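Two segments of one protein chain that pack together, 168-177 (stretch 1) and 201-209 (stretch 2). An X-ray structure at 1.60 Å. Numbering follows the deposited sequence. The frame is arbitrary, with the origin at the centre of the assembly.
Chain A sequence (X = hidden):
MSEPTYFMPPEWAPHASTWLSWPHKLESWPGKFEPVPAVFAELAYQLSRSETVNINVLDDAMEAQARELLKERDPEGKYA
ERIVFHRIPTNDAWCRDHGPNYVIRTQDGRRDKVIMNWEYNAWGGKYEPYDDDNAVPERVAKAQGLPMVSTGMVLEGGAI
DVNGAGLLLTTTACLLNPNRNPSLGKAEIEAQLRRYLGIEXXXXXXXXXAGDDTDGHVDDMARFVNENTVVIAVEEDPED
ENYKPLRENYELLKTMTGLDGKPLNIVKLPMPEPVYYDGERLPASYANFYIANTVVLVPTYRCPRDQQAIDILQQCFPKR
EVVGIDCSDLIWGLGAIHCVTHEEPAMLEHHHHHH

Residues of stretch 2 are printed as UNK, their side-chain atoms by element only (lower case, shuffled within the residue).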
# COMPACT_ATOMS: atom_id res chain seq x y z
N LEU A 168 -0.88 7.53 -12.94
CA LEU A 168 -0.26 7.33 -11.64
C LEU A 168 -0.60 8.55 -10.79
O LEU A 168 -0.33 9.69 -11.18
CB LEU A 168 1.26 7.16 -11.76
CG LEU A 168 2.02 6.95 -10.45
CD1 LEU A 168 3.28 6.14 -10.70
CD2 LEU A 168 2.36 8.29 -9.80
N LEU A 169 -1.22 8.29 -9.65
CA LEU A 169 -1.64 9.33 -8.72
C LEU A 169 -0.62 9.42 -7.58
O LEU A 169 -0.20 8.40 -7.04
CB LEU A 169 -3.02 8.98 -8.15
CG LEU A 169 -3.71 10.00 -7.25
CD1 LEU A 169 -4.07 11.23 -8.07
CD2 LEU A 169 -4.96 9.39 -6.63
N THR A 170 -0.22 10.64 -7.23
CA THR A 170 0.75 10.83 -6.15
C THR A 170 0.52 12.19 -5.49
O THR A 170 -0.47 12.86 -5.78
CB THR A 170 2.20 10.73 -6.69
OG1 THR A 170 3.12 10.69 -5.60
CG2 THR A 170 2.53 11.92 -7.58
N THR A 171 1.43 12.59 -4.60
CA THR A 171 1.28 13.89 -3.95
C THR A 171 2.57 14.69 -4.03
O THR A 171 3.67 14.13 -3.98
CB THR A 171 0.90 13.78 -2.46
OG1 THR A 171 1.98 13.18 -1.74
CG2 THR A 171 -0.36 12.95 -2.29
N THR A 172 2.43 16.00 -4.15
CA THR A 172 3.58 16.88 -4.21
C THR A 172 4.23 16.88 -2.83
O THR A 172 5.45 16.90 -2.71
CB THR A 172 3.14 18.31 -4.58
OG1 THR A 172 2.64 18.32 -5.92
CG2 THR A 172 4.30 19.28 -4.46
N ALA A 173 3.40 16.83 -1.79
CA ALA A 173 3.90 16.83 -0.43
C ALA A 173 4.94 15.74 -0.18
O ALA A 173 5.92 15.97 0.53
CB ALA A 173 2.73 16.67 0.55
N CYS A 174 4.74 14.56 -0.76
CA CYS A 174 5.68 13.48 -0.54
C CYS A 174 6.78 13.38 -1.60
O CYS A 174 7.96 13.52 -1.28
CB CYS A 174 4.93 12.14 -0.45
SG CYS A 174 5.99 10.72 -0.12
N LEU A 175 6.40 13.14 -2.85
CA LEU A 175 7.38 12.99 -3.91
C LEU A 175 8.24 14.21 -4.22
O LEU A 175 9.25 14.09 -4.90
CB LEU A 175 6.72 12.47 -5.19
CG LEU A 175 6.90 10.97 -5.41
CD1 LEU A 175 6.27 10.20 -4.26
CD2 LEU A 175 6.28 10.54 -6.74
N LEU A 176 7.85 15.39 -3.73
CA LEU A 176 8.68 16.56 -3.97
C LEU A 176 9.33 17.04 -2.68
O LEU A 176 9.97 18.09 -2.66
CB LEU A 176 7.87 17.69 -4.63
CG LEU A 176 7.47 17.44 -6.09
CD1 LEU A 176 6.89 18.72 -6.69
CD2 LEU A 176 8.69 16.99 -6.89
N ASN A 177 9.19 16.27 -1.61
CA ASN A 177 9.82 16.65 -0.35
C ASN A 177 11.32 16.42 -0.49
O ASN A 177 11.76 15.34 -0.90
CB ASN A 177 9.28 15.82 0.83
CG ASN A 177 9.76 16.34 2.17
OD1 ASN A 177 10.95 16.59 2.37
ND2 ASN A 177 8.83 16.51 3.11
N UNK A 201 1.03 9.34 -17.63
CA UNK A 201 0.63 10.61 -17.04
C UNK A 201 0.65 10.55 -15.52
O UNK A 201 0.09 9.64 -14.92
n UNK A 201 -4.52 14.29 -17.80
c UNK A 201 -3.16 14.03 -17.25
c UNK A 201 -2.67 12.63 -17.61
c UNK A 201 -0.79 10.97 -17.51
c UNK A 201 -1.28 12.34 -17.05
N UNK A 202 1.32 11.52 -14.92
CA UNK A 202 1.41 11.61 -13.47
C UNK A 202 0.46 12.69 -12.99
O UNK A 202 0.52 13.84 -13.44
c UNK A 202 3.82 10.91 -13.52
c UNK A 202 2.84 11.95 -13.00
c UNK A 202 2.88 12.02 -11.48
N UNK A 203 -0.43 12.32 -12.07
CA UNK A 203 -1.40 13.24 -11.51
C UNK A 203 -0.93 13.65 -10.13
O UNK A 203 -0.94 12.85 -9.19
c UNK A 203 -2.77 12.56 -11.42
c UNK A 203 -3.71 13.16 -13.66
c UNK A 203 -4.59 11.18 -12.40
c UNK A 203 -3.36 12.01 -12.72
N UNK A 204 -0.52 14.91 -9.99
CA UNK A 204 -0.02 15.40 -8.72
C UNK A 204 -1.03 16.07 -7.80
O UNK A 204 -1.49 17.18 -8.08
c UNK A 204 1.13 16.39 -8.95
c UNK A 204 4.41 14.92 -9.96
c UNK A 204 6.05 14.34 -8.35
c UNK A 204 3.92 15.27 -7.61
c UNK A 204 2.33 15.82 -9.61
c UNK A 204 3.52 15.36 -8.95
c UNK A 204 5.18 14.76 -7.32
c UNK A 204 2.54 15.65 -10.94
c UNK A 204 5.68 14.41 -9.67
n UNK A 204 3.79 15.11 -11.17
N UNK A 205 -1.36 15.40 -6.70
CA UNK A 205 -2.28 15.98 -5.72
C UNK A 205 -1.42 16.83 -4.79
O UNK A 205 -0.20 16.89 -4.95
c UNK A 205 -5.02 14.86 -6.39
c UNK A 205 -3.94 14.00 -5.75
c UNK A 205 -3.00 14.88 -4.93
c UNK A 205 -4.56 12.93 -4.85
N UNK A 206 -2.05 17.47 -3.81
CA UNK A 206 -1.30 18.34 -2.92
C UNK A 206 -0.81 17.80 -1.59
O UNK A 206 0.09 16.95 -1.55
N UNK A 207 -1.38 18.31 -0.51
CA UNK A 207 -1.00 17.90 0.84
C UNK A 207 -1.77 16.67 1.29
O UNK A 207 -2.79 16.31 0.70
o UNK A 207 0.73 20.04 0.99
c UNK A 207 -1.27 19.05 1.82
c UNK A 207 -0.33 20.22 1.62
o UNK A 207 -0.65 21.32 2.11
N UNK A 208 -1.26 16.03 2.34
CA UNK A 208 -1.90 14.84 2.88
C UNK A 208 -2.71 15.16 4.12
O UNK A 208 -3.10 16.31 4.33
N UNK A 209 -2.94 14.15 4.96
CA UNK A 209 -3.73 14.34 6.19
C UNK A 209 -2.89 14.59 7.44
O UNK A 209 -1.67 14.46 7.42
c UNK A 209 -5.55 12.89 5.25
c UNK A 209 -4.65 13.12 6.45
c UNK A 209 -3.80 11.88 6.75
c UNK A 209 -4.63 10.64 7.11

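Position 201 carries five side-chain atoms, four carbons in an unbranched row ending in nitrogen, which is lysine. All four chi angles are near 180°, so the chain is fully extended and its end leads away from stretch 1; the nearest approach of the side chain is made at its base, where Lys201 CB lies 5.7 Å from Leu168 N. Lys201 serves this contact through its backbone: Leu168 N donates to Lys201 O at 3.1 Å, with an N-H...O angle of 144°.

Position 202 has three carbons, one bearing the other two. Branching at CB with no further atoms identifies valine. Its CG1 lies 4.1 Å from Leu168 CD2 and 3.9 Å from Thr170 CG2, and Val202 CA makes a CA-H...O contact with Leu168 O at 3.5 Å.

At 203 there are four carbons, forked at the second, and CB lies 3.8 Å from Leu169 CD1. A fork one carbon beyond CB means leucine rather than isoleucine. The backbone of Leu203 is bonded through both of its polar atoms: Leu203 N donates to Leu168 O at 2.8 Å, nearly linear at 177°, and Leu203 O accepts from Thr170 N at 3.0 Å.

Position 204 shows one carbon followed by fused five- and six-membered rings holding eight carbons and one nitrogen, an indole, hence tryptophan. Trp204 has 105 Å² covered by stretch 1, the largest value on its stretch. Thr170 CG2 sits over a face of the six-membered ring, 3.9 Å from its centroid and 20° off the normal, a CH-pi contact. Thr171 O approaches the ring edge, 3.7 Å from Trp204 CZ3; the same CZ3 lies 3.5 Å from Leu175 CB and 3.7 Å from Leu176 CG.

Position 205 again has four carbons forked at the second, so it is leucine. Leu205 CG comes within 3.6 Å of Leu169 CD1. Leu205 N donates to Thr170 O at 2.8 Å, and Leu205 O accepts from Thr172 N at 2.9 Å.

No side-chain atoms are present at 206, which makes it glycine. Its carbonyl reaches the start of the helix, where Ala173 N donates a weak hydrogen bond to Gly206 O at 3.3 Å.

Position 207 has two carbons, the second carrying two oxygens: a carboxylate on CB, hence aspartate. Asp207 OD2 is 3.9 Å from Ala173 CB. Position 208 lacks side-chain atoms and is glycine; Gly208 N lies 4.4 Å from Ala173 CB. Position 209 has four carbons, forked at the first with one arm two carbons long, so it is isoleucine, and Ile209 stays out of reach.

The contact rests on two parallel strands whose backbone bonds alternate in direction. Leu169, Thr171, Leu203 and Leu205 occupy one face of the sheet; Leu168, Thr170, Val202 and Trp204 occupy the other. Where the first strand ends, Thr171 caps the helix, its OG1 accepting from Cys174 N at 3.2 Å. The turn into this helix brings Leu175 and Leu176 against the indole, so Trp204 packs against both strand and helix within a contact burying 677 Å².

Stretch 2 (201-209) KVLWLGDGI
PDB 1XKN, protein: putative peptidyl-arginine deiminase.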